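Putative sortase (PDB 2W1J) probably catalyses the transpeptidation that joins pilin subunits into the pilus fibre of Streptococcus pneumoniae, as a class C sortase. Local coordinates at residues 24-28 and 58-62; 64-68 and 79-83. All blocks are in the same frame, centred on the assembly; numbering follows the deposited sequence.

Contact 1 lies about 15 Å from the centre of the chain and is only partly buried, whereas contact 2, centred about 8 Å from it, is a buried pairing of strands. Different elements are joined: helix 18-33 to the loop before the first strand in contact 1, and the two strands of the hairpin 65-71 and 76-82 in contact 2. The two follow one another in sequence, and yet they touch, with Leu60 and Glu61 packing on Met66 and Ala82. In contact 1 an arginine side chain grips loop carbonyls beside a small apolar patch; in contact 2 backbone bonds dominate, supplemented by an arginine-tyrosine pair.

Contact 1 of 2, residues 24-28 and 58-62; sequences RMKLA and RMLEI
The guanidinium of Arg24 is met along its edge by the chain of residues 59-61 and by a water. Its NH1 gives two hydrogen bonds to main-chain carbonyls, reaching Met59 O at 2.9 Å and Glu61 O at 3.0 Å. Neither uses a carbonyl lone pair, since the donor stands above both carbonyl planes; the bond to Glu61 O is the straighter, with 156° at the hydrogen against 139° for Met59 O. The water lies in the guanidinium plane, 2.9 Å from Arg24 NH2, and passes a hydrogen on to Glu61 O. Glu61 O thus receives both a direct and a water-mediated bond from one side chain, while a salt bridge from Arg24 NE to Asp20 on the same helix gives the group a second anchor, which should limit its rotation. The extended chain from CG to NE carries the guanidinium past Met59 O, whose oxygen also lies against Arg24 CB, CG and CD.

Met59 is the main apolar partner. Its CG sits between the backbone N and the carbonyl carbon (chi1 82°), a placement that lays the side chain along the helix: CB packs on Leu27 CB at 3.9 Å, CG approaches Ala28 N at 3.7 Å, and CE ends beside the carbonyl of Leu27. Leu60 completes the patch through one methyl, CD2, which touches Ala28 CB at 3.8 Å and Met25 SD at 4.0 Å, the Met25 and Leu60 side chains crossing at about a right angle.

Residues 58-60 form a short 3-10 turn. Arg24 also touches Ile141, and Met25 reaches Ile103 and Lys142, all in loops. Helix 18-33 is the second of two helices that precede the sortase beta-barrel, packed here against the loop leading into strand 65-71.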
loop_
_atom_site.group_PDB
_atom_site.type_symbol
_atom_site.label_atom_id
_atom_site.label_comp_id
_atom_site.label_asym_id
_atom_site.label_seq_id
_atom_site.Cartn_x
_atom_site.Cartn_y
_atom_site.Cartn_z
ATOM N N ARG A 24 11.064 13.299 -9.186
ATOM C CA ARG A 24 10.184 12.784 -8.151
ATOM C C ARG A 24 10.717 11.483 -7.571
ATOM O O ARG A 24 10.648 11.264 -6.359
ATOM C CB ARG A 24 8.789 12.578 -8.723
ATOM C CG ARG A 24 8.018 13.854 -9.029
ATOM C CD ARG A 24 6.828 13.504 -9.894
ATOM N NE ARG A 24 5.906 14.618 -10.102
ATOM C CZ ARG A 24 4.765 14.760 -9.439
ATOM N NH1 ARG A 24 4.422 13.877 -8.505
ATOM N NH2 ARG A 24 3.973 15.793 -9.697
ATOM N N MET A 25 11.247 10.620 -8.430
ATOM C CA MET A 25 11.777 9.346 -7.965
ATOM C C MET A 25 13.048 9.541 -7.141
ATOM O O MET A 25 13.307 8.776 -6.218
ATOM C CB MET A 25 12.001 8.392 -9.138
ATOM C CG MET A 25 10.696 7.969 -9.813
ATOM S SD MET A 25 9.497 7.129 -8.754
ATOM C CE MET A 25 10.380 5.618 -8.360
ATOM N N LYS A 26 13.840 10.556 -7.468
ATOM C CA LYS A 26 14.999 10.897 -6.647
ATOM C C LYS A 26 14.553 11.187 -5.215
ATOM O O LYS A 26 15.133 10.686 -4.245
ATOM C CB LYS A 26 15.711 12.130 -7.216
ATOM C CG LYS A 26 16.830 12.700 -6.339
ATOM C CD LYS A 26 17.245 14.083 -6.815
ATOM C CE LYS A 26 16.812 15.160 -5.844
ATOM N NZ LYS A 26 17.775 15.238 -4.720
ATOM N N LEU A 27 13.514 12.000 -5.092
ATOM C CA LEU A 27 12.988 12.346 -3.773
ATOM C C LEU A 27 12.424 11.135 -3.044
ATOM O O LEU A 27 12.618 10.975 -1.842
ATOM C CB LEU A 27 11.923 13.438 -3.884
ATOM C CG LEU A 27 12.451 14.783 -4.388
ATOM C CD1 LEU A 27 11.314 15.746 -4.708
ATOM C CD2 LEU A 27 13.413 15.392 -3.384
ATOM N N ALA A 28 11.722 10.280 -3.776
ATOM C CA ALA A 28 11.118 9.095 -3.172
ATOM C C ALA A 28 12.207 8.136 -2.710
ATOM O O ALA A 28 12.115 7.552 -1.623
ATOM C CB ALA A 28 10.180 8.397 -4.156
ATOM N N ARG A 58 4.219 13.472 -1.123
ATOM C CA ARG A 58 3.819 14.388 -2.192
ATOM C C ARG A 58 4.551 14.143 -3.510
ATOM O O ARG A 58 3.979 14.317 -4.586
ATOM C CB ARG A 58 3.955 15.849 -1.755
ATOM C CG ARG A 58 2.974 16.265 -0.663
ATOM C CD ARG A 58 3.081 17.749 -0.373
ATOM N NE ARG A 58 2.474 18.544 -1.435
ATOM C CZ ARG A 58 2.593 19.862 -1.547
ATOM N NH1 ARG A 58 3.304 20.545 -0.659
ATOM N NH2 ARG A 58 2.001 20.499 -2.549
ATOM N N MET A 59 5.815 13.739 -3.427
ATOM C CA MET A 59 6.608 13.525 -4.637
ATOM C C MET A 59 6.039 12.422 -5.535
ATOM O O MET A 59 6.256 12.431 -6.746
ATOM C CB MET A 59 8.082 13.250 -4.302
ATOM C CG MET A 59 8.404 11.811 -3.914
ATOM S SD MET A 59 7.730 11.297 -2.317
ATOM C CE MET A 59 8.925 11.974 -1.164
ATOM N N LEU A 60 5.308 11.482 -4.941
ATOM C CA LEU A 60 4.752 10.349 -5.684
ATOM C C LEU A 60 3.319 10.601 -6.147
ATOM O O LEU A 60 2.740 9.781 -6.865
ATOM C CB LEU A 60 4.792 9.084 -4.822
ATOM C CG LEU A 60 6.186 8.484 -4.619
ATOM C CD1 LEU A 60 6.095 7.204 -3.801
ATOM C CD2 LEU A 60 6.852 8.203 -5.973
ATOM N N GLU A 61 2.756 11.744 -5.759
ATOM C CA GLU A 61 1.321 11.959 -5.922
ATOM C C GLU A 61 0.945 12.672 -7.201
ATOM O O GLU A 61 1.595 13.634 -7.591
ATOM C CB GLU A 61 0.759 12.737 -4.737
ATOM C CG GLU A 61 0.750 11.936 -3.458
ATOM C CD GLU A 61 0.290 12.746 -2.268
ATOM O OE1 GLU A 61 -0.068 13.928 -2.446
ATOM O OE2 GLU A 61 0.299 12.194 -1.151
ATOM N N ILE A 62 -0.113 12.179 -7.841
ATOM C CA ILE A 62 -0.848 12.932 -8.848
ATOM C C ILE A 62 -2.259 13.122 -8.309
ATOM O O ILE A 62 -2.968 12.143 -8.056
ATOM C CB ILE A 62 -0.946 12.182 -10.192
ATOM C CG1 ILE A 62 0.442 11.822 -10.726
ATOM C CG2 ILE A 62 -1.729 13.014 -11.200
ATOM C CD1 ILE A 62 0.410 11.082 -12.057
HETATM O O HOH W 1 1.629 16.747 -8.243
#

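Contact 2 of 2, residues 64-68 and 79-83; sequences ERMGH and PVYAG
Met66 N and Val80 N, on facing strands, each give a backbone hydrogen bond across the hairpin, to Val80 O and Gly67 O respectively, both 2.8 Å long. Arg65 NH1 donates to Tyr81 OH at 3.1 Å with the hydroxyl in the guanidinium plane, although the position of NH1 is less certain. The stronger partner of this arginine is Asp8, salt-bridged to NH2. A water may link Glu64 O to Ala82 N, but it sits unusually close to Glu64 O, which makes the bridge less certain.

Strands 65-71 and 76-82 form the antiparallel beta hairpin that begins the sortase beta-barrel, and the second strand pairs on its other edge with strand 93-95 through backbone bonds of Pro79 and Tyr81 to Ala93. Gly67 adopts backbone angles (phi 149°) that suit a residue without a side chain.

The side chains of Arg65 and Tyr81 run alongside each other, the guanidinium plane turned 76° from the ring, with Arg65 CG 3.2 Å from Tyr81 CE2. Beyond it, Arg65 CD rests on Pro79 CB at 3.6 Å. Met66 CG packs on Val80 CG1 at 3.8 Å, and in the conformer described Met66 CE reaches Ala82 CB at 3.8 Å. His68 CB touches Pro79 CA, while the imidazole of His68 is held by hydrogen bonds to Asp77 and Asp10 and stacks with the ring of His139.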
loop_
_atom_site.group_PDB
_atom_site.type_symbol
_atom_site.label_atom_id
_atom_site.label_comp_id
_atom_site.label_asym_id
_atom_site.label_seq_id
_atom_site.Cartn_x
_atom_site.Cartn_y
_atom_site.Cartn_z
ATOM N N GLU A 64 -3.167 13.849 -5.366
ATOM C CA GLU A 64 -3.254 13.215 -4.054
ATOM C C GLU A 64 -3.126 11.693 -4.033
ATOM O O GLU A 64 -2.999 11.104 -2.965
ATOM C CB GLU A 64 -4.518 13.655 -3.309
ATOM C CG GLU A 64 -4.456 15.084 -2.792
ATOM C CD GLU A 64 -5.682 15.467 -1.990
ATOM O OE1 GLU A 64 -6.809 15.182 -2.451
ATOM O OE2 GLU A 64 -5.521 16.063 -0.904
ATOM N N ARG A 65 -3.144 11.046 -5.195
ATOM C CA ARG A 65 -2.997 9.588 -5.232
ATOM C C ARG A 65 -1.556 9.212 -5.544
ATOM O O ARG A 65 -0.967 9.731 -6.496
ATOM C CB ARG A 65 -3.932 8.972 -6.274
ATOM C CG ARG A 65 -5.388 8.936 -5.845
ATOM C CD ARG A 65 -6.305 8.563 -6.995
ATOM N NE ARG A 65 -6.521 9.689 -7.899
ATOM C CZ ARG A 65 -7.493 10.584 -7.766
ATOM N NH1 ARG A 65 -8.364 10.483 -6.769
ATOM N NH2 ARG A 65 -7.605 11.576 -8.639
ATOM N N MET A 66 -0.980 8.311 -4.753
ATOM C CA MET A 66 0.398 7.897 -4.995
ATOM C C MET A 66 0.493 6.660 -5.883
ATOM O O MET A 66 1.586 6.182 -6.192
ATOM C CB MET A 66 1.155 7.680 -3.681
ATOM C CG MET A 66 0.948 6.314 -3.058
ATOM S SD MET A 66 2.039 6.041 -1.639
ATOM C CE MET A 66 1.340 7.201 -0.451
ATOM N N GLY A 67 -0.654 6.153 -6.325
ATOM C CA GLY A 67 -0.671 5.016 -7.241
ATOM C C GLY A 67 -1.904 4.171 -7.006
ATOM O O GLY A 67 -2.913 4.658 -6.485
ATOM N N HIS A 68 -1.849 2.912 -7.423
ATOM C CA HIS A 68 -2.936 1.992 -7.131
ATOM C C HIS A 68 -2.429 0.582 -6.943
ATOM O O HIS A 68 -1.335 0.236 -7.401
ATOM C CB HIS A 68 -4.123 2.067 -8.117
ATOM C CG HIS A 68 -3.759 2.013 -9.570
ATOM N ND1 HIS A 68 -4.077 0.937 -10.372
ATOM C CD2 HIS A 68 -3.230 2.948 -10.397
ATOM C CE1 HIS A 68 -3.693 1.183 -11.613
ATOM N NE2 HIS A 68 -3.180 2.400 -11.656
ATOM N N PRO A 79 -7.153 2.944 -5.581
ATOM C CA PRO A 79 -6.181 4.021 -5.470
ATOM C C PRO A 79 -5.553 4.013 -4.083
ATOM O O PRO A 79 -6.210 3.619 -3.101
ATOM C CB PRO A 79 -7.025 5.279 -5.656
ATOM C CG PRO A 79 -8.394 4.883 -5.181
ATOM C CD PRO A 79 -8.547 3.425 -5.518
ATOM N N VAL A 80 -4.286 4.414 -4.006
ATOM C CA VAL A 80 -3.555 4.451 -2.746
ATOM C C VAL A 80 -3.249 5.899 -2.396
ATOM O O VAL A 80 -2.709 6.650 -3.221
ATOM C CB VAL A 80 -2.222 3.659 -2.850
ATOM C CG1 VAL A 80 -1.438 3.773 -1.561
ATOM C CG2 VAL A 80 -2.482 2.200 -3.198
ATOM N N TYR A 81 -3.600 6.291 -1.175
ATOM C CA TYR A 81 -3.344 7.644 -0.680
ATOM C C TYR A 81 -2.338 7.583 0.449
ATOM O O TYR A 81 -2.166 6.533 1.067
ATOM C CB TYR A 81 -4.635 8.281 -0.155
ATOM C CG TYR A 81 -5.690 8.423 -1.218
ATOM C CD1 TYR A 81 -6.610 7.416 -1.454
ATOM C CD2 TYR A 81 -5.747 9.562 -2.009
ATOM C CE1 TYR A 81 -7.567 7.544 -2.445
ATOM C CE2 TYR A 81 -6.696 9.696 -3.001
ATOM C CZ TYR A 81 -7.598 8.682 -3.218
ATOM O OH TYR A 81 -8.545 8.829 -4.208
ATOM N N ALA A 82 -1.682 8.707 0.723
ATOM C CA ALA A 82 -0.753 8.789 1.842
ATOM C C ALA A 82 -1.474 8.709 3.187
ATOM O O ALA A 82 -2.529 9.313 3.381
ATOM C CB ALA A 82 0.067 10.066 1.756
ATOM N N GLY A 83 -0.885 7.968 4.116
ATOM C CA GLY A 83 -1.447 7.833 5.458
ATOM C C GLY A 83 -2.677 6.952 5.502
ATOM O O GLY A 83 -3.102 6.394 4.485
HETATM O O HOH W 2 -2.095 11.222 -0.621
#